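Local coordinates for PCF11 protein (Saccharomyces cerevisiae, PDB 1SZ9), which binds the carboxy-terminal domain of RNA polymerase II through its CTD-interacting domain, probably coupling transcription to 3'-end processing of mRNA, at residues H3-E6 with V7-D11; Y43-D46 with A47-R51. All coordinates share one frame; numbering follows the deposited sequence.

How the contacts relate
Contacts 1 and 2 are each a turn-to-turn contact within a single helix, the first on helix 3-16 and the second on helix 41-54, and together they illustrate how a helical stack joins contacts made along helices to contacts made between them. Their centres lie about 14 Å apart and their side chains meet. Val-9 CG2 approaches Tyr-43 CB to 3.6 Å, Ile-8 CG2 reaches Phe-44 CZ at 3.8 Å, and Thr-5 CG2 rests 3.9 Å from Tyr-43 CE2. Contact 1 is at the surface, with its centre about 21 Å from the centre of the chain; contact 2 lies deeper, at about 9 Å.

Contact 1 (H3-E6 with V7-D11); sequences HDTE and VIVKD
His-3 through Glu-6 accept, in order, the amides of Val-7 through Lys-10, four consecutive i to i+4 hydrogen bonds in the first turns of helix 3-16. The first, from Val-7 N to His-3 O, is 3.0 Å long and nearly straight at 168°; the last, Lys-10 N to Glu-6 O, measures 2.9 Å. Outside the backbone, one methyl of Val-7 sits over a face of the His-3 imidazole, a CH-pi contact in which CG2 is 4.2 Å from the ring centroid and displaced toward the rim. One turn along, Glu-6 and Lys-10 run side by side in the same direction. The glutamate chain bends at chi2 (120°), and its OE2 forms a rather long salt bridge of 3.6 Å with Lys-10 NZ, with the i to i+4 spacing usual for intrahelical ion pairs. Ile-8 places CG1 beside its own backbone N (chi1 -58°), pressed to 3.1 Å from Asp-4 O. Thr-5 OG1 is hydrogen-bonded to Asp-2. The helix is thus amphipathic, its charged pair on the solvent side, while Thr-5 and Val-9 pack on Tyr-43 and Ile-8 on Phe-44 of helix 41-54, with Thr-5 also on Cys-40 and Ile-8 on Asn-37 in the loop before it.

Contact 2 (Y43-D46 with A47-R51); sequences YFVD and AIESR
The carboxylate of Glu-49 lies broadside to a methyl of Val-45, one turn earlier: CG1 stands above the carboxylate plane, 4.0 Å from Glu-49 CD. The two side chains run alongside each other, pointing the same way. With CG beside its backbone N (chi1 -60°), Glu-49 passes close over the preceding turn, CG lying 3.2 Å from Val-45 O, and then extends to its carboxylate. The second flat acid group, that of Asp-46, does not touch the first; OD1 of Asp-46 and OE1 of Glu-49 remain 4.6 Å apart. A water bridges them, donating to Asp-46 OD1 at 2.9 Å and to Glu-49 OE1 at 2.7 Å, and so probably eases the repulsion between like charges. Glu-49 OE1 also receives the side-chain amide of Asn-85, so two donors grip this oxygen. With an alanine here, the bridging water and the Asn-85 amide would probably lose their shared acceptor, and Val-45 CG1 the carboxylate and CG that lie alongside it.

Beneath the side chains, consecutive i to i+4 backbone hydrogen bonds hold the two turns together; the straightest is Glu-49 N to Val-45 O, 2.9 Å at 170°. Ser-50 N reaches Asp-46 O at 2.8 Å. The ring of Phe-44 stacks with Phe-12 of helix 3-16, Ile-48 packs on Leu-67 and Ile-70 of helix 57-73, and Val-45 meets Tyr-81 and Phe-82 of helix 78-83. Helix 41-54 thus packs against three other helices, as expected in the CID fold, a right-handed superhelix of stacked helices resembling ARM repeats.

Contact 1 (H3-E6 with V7-D11)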
loop_
_atom_site.group_PDB
_atom_site.type_symbol
_atom_site.label_atom_id
_atom_site.label_comp_id
_atom_site.label_asym_id
_atom_site.label_seq_id
_atom_site.Cartn_x
_atom_site.Cartn_y
_atom_site.Cartn_z
ATOM N N HIS A 3 27.138 0.260 -0.834
ATOM C CA HIS A 3 27.070 0.066 0.611
ATOM C C HIS A 3 25.950 0.840 1.298
ATOM O O HIS A 3 25.170 0.258 2.047
ATOM C CB HIS A 3 28.395 0.429 1.283
ATOM C CG HIS A 3 28.468 0.003 2.715
ATOM N ND1 HIS A 3 28.565 -1.320 3.093
ATOM C CD2 HIS A 3 28.406 0.718 3.865
ATOM C CE1 HIS A 3 28.558 -1.402 4.411
ATOM N NE2 HIS A 3 28.462 -0.180 4.904
ATOM N N ASP A 4 25.884 2.147 1.063
ATOM C CA ASP A 4 24.850 2.966 1.675
ATOM C C ASP A 4 23.462 2.427 1.318
ATOM O O ASP A 4 22.585 2.337 2.168
ATOM C CB ASP A 4 24.980 4.417 1.206
ATOM C CG ASP A 4 26.216 5.111 1.768
ATOM O OD1 ASP A 4 26.355 5.186 3.009
ATOM O OD2 ASP A 4 27.048 5.588 0.965
ATOM N N THR A 5 23.281 2.067 0.052
ATOM C CA THR A 5 22.015 1.534 -0.440
ATOM C C THR A 5 21.606 0.295 0.342
ATOM O O THR A 5 20.465 0.174 0.788
ATOM C CB THR A 5 22.127 1.177 -1.934
ATOM O OG1 THR A 5 22.301 2.383 -2.685
ATOM C CG2 THR A 5 20.878 0.444 -2.424
ATOM N N GLU A 6 22.558 -0.619 0.488
ATOM C CA GLU A 6 22.368 -1.865 1.214
ATOM C C GLU A 6 21.901 -1.603 2.649
ATOM O O GLU A 6 20.938 -2.190 3.117
ATOM C CB GLU A 6 23.688 -2.645 1.232
ATOM C CG GLU A 6 23.662 -3.914 2.058
ATOM C CD GLU A 6 23.966 -5.146 1.229
ATOM O OE1 GLU A 6 24.978 -5.131 0.490
ATOM O OE2 GLU A 6 23.198 -6.130 1.319
ATOM N N VAL A 7 22.603 -0.715 3.339
ATOM C CA VAL A 7 22.276 -0.369 4.705
ATOM C C VAL A 7 20.870 0.236 4.816
ATOM O O VAL A 7 20.082 -0.155 5.682
ATOM C CB VAL A 7 23.306 0.634 5.275
ATOM C CG1 VAL A 7 22.837 1.163 6.623
ATOM C CG2 VAL A 7 24.657 -0.051 5.429
ATOM N N ILE A 8 20.562 1.195 3.948
ATOM C CA ILE A 8 19.250 1.824 3.976
ATOM C C ILE A 8 18.129 0.814 3.688
ATOM O O ILE A 8 17.108 0.800 4.369
ATOM C CB ILE A 8 19.174 2.989 2.966
ATOM C CG1 ILE A 8 20.266 4.013 3.296
ATOM C CG2 ILE A 8 17.784 3.663 3.037
ATOM C CD1 ILE A 8 20.466 5.083 2.233
ATOM N N VAL A 9 18.328 -0.033 2.689
ATOM C CA VAL A 9 17.317 -1.020 2.344
ATOM C C VAL A 9 17.113 -2.033 3.471
ATOM O O VAL A 9 15.975 -2.382 3.792
ATOM C CB VAL A 9 17.671 -1.747 1.017
ATOM C CG1 VAL A 9 16.747 -2.945 0.793
ATOM C CG2 VAL A 9 17.533 -0.776 -0.155
ATOM N N LYS A 10 18.206 -2.493 4.086
ATOM C CA LYS A 10 18.089 -3.462 5.177
ATOM C C LYS A 10 17.382 -2.831 6.366
ATOM O O LYS A 10 16.617 -3.479 7.070
ATOM C CB LYS A 10 19.465 -3.971 5.610
ATOM C CG LYS A 10 20.038 -5.021 4.686
ATOM C CD LYS A 10 21.386 -5.518 5.178
ATOM C CE LYS A 10 21.905 -6.648 4.305
ATOM N NZ LYS A 10 23.245 -7.110 4.778
ATOM N N ASP A 11 17.652 -1.554 6.579
ATOM C CA ASP A 11 17.044 -0.819 7.670
ATOM C C ASP A 11 15.537 -0.697 7.394
ATOM O O ASP A 11 14.721 -0.827 8.316
ATOM C CB ASP A 11 17.723 0.557 7.769
ATOM C CG ASP A 11 17.140 1.440 8.863
ATOM O OD1 ASP A 11 17.010 0.994 10.026
ATOM O OD2 ASP A 11 16.828 2.611 8.558
#

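Contact 2 (Y43-D46 with A47-R51)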
loop_
_atom_site.group_PDB
_atom_site.type_symbol
_atom_site.label_atom_id
_atom_site.label_comp_id
_atom_site.label_asym_id
_atom_site.label_seq_id
_atom_site.Cartn_x
_atom_site.Cartn_y
_atom_site.Cartn_z
ATOM N N TYR A 43 13.340 -0.528 -4.307
ATOM C CA TYR A 43 13.638 -1.485 -3.244
ATOM C C TYR A 43 12.555 -1.428 -2.190
ATOM O O TYR A 43 12.111 -2.459 -1.703
ATOM C CB TYR A 43 14.995 -1.196 -2.605
ATOM C CG TYR A 43 16.136 -1.475 -3.549
ATOM C CD1 TYR A 43 16.312 -2.749 -4.088
ATOM C CD2 TYR A 43 17.004 -0.462 -3.949
ATOM C CE1 TYR A 43 17.311 -3.007 -5.004
ATOM C CE2 TYR A 43 18.017 -0.712 -4.872
ATOM C CZ TYR A 43 18.160 -1.983 -5.393
ATOM O OH TYR A 43 19.138 -2.238 -6.320
ATOM N N PHE A 44 12.129 -0.216 -1.848
ATOM C CA PHE A 44 11.072 -0.040 -0.853
ATOM C C PHE A 44 9.750 -0.603 -1.394
ATOM O O PHE A 44 8.998 -1.241 -0.668
ATOM C CB PHE A 44 10.919 1.441 -0.492
ATOM C CG PHE A 44 12.162 2.054 0.099
ATOM C CD1 PHE A 44 13.136 1.258 0.692
ATOM C CD2 PHE A 44 12.342 3.436 0.098
ATOM C CE1 PHE A 44 14.276 1.827 1.283
ATOM C CE2 PHE A 44 13.475 4.016 0.686
ATOM C CZ PHE A 44 14.445 3.202 1.280
ATOM N N VAL A 45 9.468 -0.381 -2.673
ATOM C CA VAL A 45 8.234 -0.919 -3.242
ATOM C C VAL A 45 8.214 -2.446 -3.168
ATOM O O VAL A 45 7.227 -3.048 -2.736
ATOM C CB VAL A 45 8.051 -0.462 -4.706
ATOM C CG1 VAL A 45 6.895 -1.228 -5.365
ATOM C CG2 VAL A 45 7.749 1.032 -4.726
ATOM N N ASP A 46 9.309 -3.086 -3.567
ATOM C CA ASP A 46 9.344 -4.544 -3.535
ATOM C C ASP A 46 9.266 -5.091 -2.126
ATOM O O ASP A 46 8.644 -6.115 -1.890
ATOM C CB ASP A 46 10.587 -5.074 -4.237
ATOM C CG ASP A 46 10.510 -4.904 -5.743
ATOM O OD1 ASP A 46 9.376 -4.831 -6.289
ATOM O OD2 ASP A 46 11.580 -4.859 -6.377
ATOM N N ALA A 47 9.886 -4.396 -1.184
ATOM C CA ALA A 47 9.845 -4.819 0.208
ATOM C C ALA A 47 8.387 -4.783 0.718
ATOM O O ALA A 47 7.925 -5.715 1.369
ATOM C CB ALA A 47 10.716 -3.901 1.046
ATOM N N ILE A 48 7.663 -3.706 0.413
ATOM C CA ILE A 48 6.284 -3.597 0.861
ATOM C C ILE A 48 5.367 -4.602 0.161
ATOM O O ILE A 48 4.548 -5.229 0.815
ATOM C CB ILE A 48 5.761 -2.150 0.680
ATOM C CG1 ILE A 48 6.443 -1.248 1.707
ATOM C CG2 ILE A 48 4.242 -2.071 0.915
ATOM C CD1 ILE A 48 6.106 0.195 1.556
ATOM N N GLU A 49 5.503 -4.760 -1.153
ATOM C CA GLU A 49 4.657 -5.714 -1.881
ATOM C C GLU A 49 4.952 -7.132 -1.409
ATOM O O GLU A 49 4.037 -7.949 -1.270
ATOM C CB GLU A 49 4.866 -5.614 -3.400
ATOM C CG GLU A 49 4.545 -4.227 -3.969
ATOM C CD GLU A 49 4.306 -4.223 -5.475
ATOM O OE1 GLU A 49 4.795 -5.136 -6.166
ATOM O OE2 GLU A 49 3.629 -3.294 -5.979
ATOM N N SER A 50 6.229 -7.409 -1.153
ATOM C CA SER A 50 6.638 -8.722 -0.668
ATOM C C SER A 50 5.983 -8.981 0.690
ATOM O O SER A 50 5.410 -10.054 0.910
ATOM C CB SER A 50 8.174 -8.798 -0.558
ATOM O OG SER A 50 8.572 -10.020 0.028
ATOM N N ARG A 51 6.058 -8.004 1.601
ATOM C CA ARG A 51 5.426 -8.166 2.916
ATOM C C ARG A 51 3.914 -8.405 2.781
ATOM O O ARG A 51 3.361 -9.308 3.408
ATOM C CB ARG A 51 5.683 -6.946 3.834
ATOM C CG ARG A 51 4.654 -6.848 4.970
ATOM C CD ARG A 51 5.173 -6.574 6.389
ATOM N NE ARG A 51 5.907 -7.695 6.951
ATOM C CZ ARG A 51 5.742 -8.198 8.175
ATOM N NH1 ARG A 51 4.847 -7.699 9.029
ATOM N NH2 ARG A 51 6.498 -9.221 8.549
HETATM O O HOH W 1 7.088 -6.547 -6.414
#